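Local atomic coordinates of protein LST4 (Kluyveromyces lactis, PDB entry 4ZY8), a protein that is probably involved in amino-acid uptake and in protein trafficking from the Golgi to the plasma membrane, seen here as its longin domain. Residues 69-74 with 112-117. Numbering follows the deposited sequence.
Sequences DKIKVV and ECWPHI
Trp114, in the first turn of helix 114-134, reaches across to Asp69 and Ile71 on strand 68-74, the outermost strand on one side of the antiparallel sheet of this longin domain. The contact is a small one at the surface, joining the start of helix 114-134 to the edge strand of the sheet. A chi1 of -174°, which sets CG opposite the backbone N, carries the six-membered ring of the indole out to Asp69 and Ile71.

The van der Waals contacts are made by the six-membered ring. Asp69 meets it at the edge, near the ring plane, with CG 3.4 Å from Trp114 CZ2, and the carboxylate stands almost upright to the indole, the two planes 85° apart. Ile71 adds the apolar part: its CD1 lies 4.3 Å from Trp114 CZ3, while the same side chain also packs on Leu107 and Leu110 of helix 107-112.

A single water links the polar ends of Asp69 and Trp114. Separately, Asp69 OD1 forms a salt bridge with Arg84 of strand 79-87, a second hold that probably helps fix the carboxylate's rotation. The other oxygen, Asp69 OD2, accepts a 3.1 Å hydrogen bond from the water, whose oxygen lies in the indole plane and itself accepts from Trp114 NE1 at 2.8 Å.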
ATOM      1  N   ASP A  69       8.911   0.803  -4.300  1.00 37.29           N
ATOM      2  CA  ASP A  69       7.674   1.319  -4.839  1.00 40.68           C
ATOM      3  C   ASP A  69       7.447   0.794  -6.237  1.00 48.86           C
ATOM      4  O   ASP A  69       8.358   0.787  -7.038  1.00 47.03           O
ATOM      5  CB  ASP A  69       7.730   2.831  -4.908  1.00 44.09           C
ATOM      6  CG  ASP A  69       7.629   3.490  -3.576  1.00 47.57           C
ATOM      7  OD1 ASP A  69       6.714   3.210  -2.829  1.00 44.38           O
ATOM      8  OD2 ASP A  69       8.471   4.309  -3.279  1.00 54.06           O
ATOM      9  N   LYS A  70       6.230   0.378  -6.532  1.00 40.20           N
ATOM     10  CA  LYS A  70       5.885  -0.167  -7.828  1.00 45.87           C
ATOM     11  C   LYS A  70       4.591   0.473  -8.293  1.00 40.37           C
ATOM     12  O   LYS A  70       3.676   0.682  -7.496  1.00 41.13           O
ATOM     13  CB  LYS A  70       5.742  -1.696  -7.755  1.00 44.75           C
ATOM     14  N   ILE A  71       4.533   0.804  -9.578  1.00 45.86           N
ATOM     15  CA  ILE A  71       3.300   1.248 -10.206  1.00 40.78           C
ATOM     16  C   ILE A  71       2.963   0.306 -11.359  1.00 44.05           C
ATOM     17  O   ILE A  71       3.780   0.107 -12.264  1.00 42.67           O
ATOM     18  CB  ILE A  71       3.408   2.676 -10.728  1.00 38.64           C
ATOM     19  CG1 ILE A  71       3.891   3.619  -9.623  1.00 42.95           C
ATOM     20  CG2 ILE A  71       2.066   3.131 -11.271  1.00 36.92           C
ATOM     21  CD1 ILE A  71       3.904   5.078 -10.051  1.00 48.59           C
ATOM     22  N   LYS A  72       1.767  -0.271 -11.314  1.00 40.98           N
ATOM     23  CA  LYS A  72       1.306  -1.212 -12.338  1.00 42.47           C
ATOM     24  C   LYS A  72      -0.059  -0.815 -12.897  1.00 42.70           C
ATOM     25  O   LYS A  72      -0.893  -0.260 -12.180  1.00 43.20           O
ATOM     26  CB  LYS A  72       1.242  -2.632 -11.774  1.00 42.45           C
ATOM     27  N   VAL A  73      -0.313  -1.122 -14.163  1.00 41.35           N
ATOM     28  CA  VAL A  73      -1.614  -0.815 -14.754  1.00 46.00           C
ATOM     29  C   VAL A  73      -2.472  -2.070 -14.902  1.00 48.68           C
ATOM     30  O   VAL A  73      -2.108  -2.988 -15.638  1.00 59.07           O
ATOM     31  CB  VAL A  73      -1.463  -0.143 -16.132  1.00 50.96           C
ATOM     32  CG1 VAL A  73      -2.827   0.060 -16.774  1.00 60.02           C
ATOM     33  CG2 VAL A  73      -0.726   1.181 -15.998  1.00 54.40           C
ATOM     34  N   VAL A  74      -3.609  -2.115 -14.209  1.00 46.88           N
ATOM     35  CA  VAL A  74      -4.480  -3.268 -14.315  1.00 58.02           C
ATOM     36  C   VAL A  74      -5.398  -2.946 -15.491  1.00 55.12           C
ATOM     37  O   VAL A  74      -6.379  -2.222 -15.331  1.00 54.87           O
ATOM     38  CB  VAL A  74      -5.289  -3.529 -13.022  1.00 54.03           C
ATOM     39  CG1 VAL A  74      -6.083  -4.819 -13.155  1.00 57.72           C
ATOM     40  CG2 VAL A  74      -4.357  -3.616 -11.821  1.00 53.84           C
ATOM     41  N   GLU A 112       3.565  13.039 -11.638  1.00 36.36           N
ATOM     42  CA  GLU A 112       3.999  14.426 -11.418  1.00 42.17           C
ATOM     43  C   GLU A 112       4.229  14.742  -9.941  1.00 39.01           C
ATOM     44  O   GLU A 112       5.157  15.462  -9.588  1.00 40.64           O
ATOM     45  CB  GLU A 112       2.960  15.412 -11.964  1.00 42.85           C
ATOM     46  CG  GLU A 112       3.037  15.647 -13.457  1.00 48.64           C
ATOM     47  CD  GLU A 112       1.789  16.326 -13.987  1.00 57.01           C
ATOM     48  OE1 GLU A 112       0.866  16.586 -13.173  1.00 55.88           O
ATOM     49  OE2 GLU A 112       1.726  16.580 -15.216  1.00 59.12           O
ATOM     50  N   CYS A 113       3.377  14.195  -9.083  1.00 35.61           N
ATOM     51  CA  CYS A 113       3.429  14.478  -7.651  0.88 36.80           C
ATOM     52  C   CYS A 113       4.196  13.421  -6.865  1.00 34.86           C
ATOM     53  O   CYS A 113       4.201  13.466  -5.642  1.00 35.03           O
ATOM     54  CB  CYS A 113       2.004  14.582  -7.067  0.88 38.51           C
ATOM     55  SG  CYS A 113       1.086  16.093  -7.536  0.88 62.58           S
ATOM     56  N   TRP A 114       4.838  12.476  -7.555  1.00 33.88           N
ATOM     57  CA  TRP A 114       5.435  11.316  -6.871  1.00 32.26           C
ATOM     58  C   TRP A 114       6.362  11.665  -5.698  1.00 32.51           C
ATOM     59  O   TRP A 114       6.348  10.967  -4.684  1.00 33.56           O
ATOM     60  CB  TRP A 114       6.212  10.416  -7.848  1.00 39.55           C
ATOM     61  CG  TRP A 114       6.668   9.186  -7.122  1.00 41.95           C
ATOM     62  CD1 TRP A 114       7.940   8.876  -6.746  1.00 36.89           C
ATOM     63  CD2 TRP A 114       5.830   8.144  -6.613  1.00 36.24           C
ATOM     64  NE1 TRP A 114       7.951   7.687  -6.057  1.00 42.69           N
ATOM     65  CE2 TRP A 114       6.666   7.217  -5.960  1.00 38.75           C
ATOM     66  CE3 TRP A 114       4.451   7.900  -6.647  1.00 39.92           C
ATOM     67  CZ2 TRP A 114       6.175   6.061  -5.355  1.00 40.42           C
ATOM     68  CZ3 TRP A 114       3.964   6.747  -6.048  1.00 41.60           C
ATOM     69  CH2 TRP A 114       4.830   5.842  -5.410  1.00 38.88           C
ATOM     70  N   PRO A 115       7.202  12.716  -5.824  1.00 37.39           N
ATOM     71  CA  PRO A 115       8.030  13.006  -4.643  1.00 32.93           C
ATOM     72  C   PRO A 115       7.185  13.318  -3.399  1.00 28.66           C
ATOM     73  O   PRO A 115       7.621  13.049  -2.290  1.00 27.53           O
ATOM     74  CB  PRO A 115       8.834  14.238  -5.065  1.00 40.03           C
ATOM     75  CG  PRO A 115       8.859  14.167  -6.551  1.00 42.31           C
ATOM     76  CD  PRO A 115       7.526  13.614  -6.945  1.00 32.39           C
ATOM     77  N   HIS A 116       6.010  13.907  -3.580  1.00 27.93           N
ATOM     78  CA  HIS A 116       5.124  14.136  -2.434  1.00 29.32           C
ATOM     79  C   HIS A 116       4.542  12.823  -1.913  1.00 23.80           C
ATOM     80  O   HIS A 116       4.591  12.556  -0.727  1.00 27.53           O
ATOM     81  CB  HIS A 116       3.987  15.088  -2.795  1.00 29.14           C
ATOM     82  CG  HIS A 116       4.440  16.498  -3.067  1.00 35.19           C
ATOM     83  ND1 HIS A 116       4.612  16.981  -4.353  1.00 33.99           N
ATOM     84  CD2 HIS A 116       4.721  17.515  -2.238  1.00 29.97           C
ATOM     85  CE1 HIS A 116       4.998  18.247  -4.282  1.00 35.68           C
ATOM     86  NE2 HIS A 116       5.065  18.601  -3.015  1.00 38.53           N
ATOM     87  N   ILE A 117       4.029  12.010  -2.821  1.00 24.79           N
ATOM     88  CA  ILE A 117       3.376  10.759  -2.455  1.00 27.98           C
ATOM     89  C   ILE A 117       4.374   9.831  -1.755  1.00 26.98           C
ATOM     90  O   ILE A 117       4.092   9.318  -0.684  1.00 28.10           O
ATOM     91  CB  ILE A 117       2.797  10.032  -3.687  1.00 29.11           C
ATOM     92  CG1 ILE A 117       1.912  10.973  -4.532  1.00 36.21           C
ATOM     93  CG2 ILE A 117       2.089   8.730  -3.279  1.00 30.53           C
ATOM     94  CD1 ILE A 117       0.889  11.711  -3.755  1.00 28.41           C
TER
HETATM   95  O   HOH W   1      10.099   6.092  -5.179  1.00 51.40           O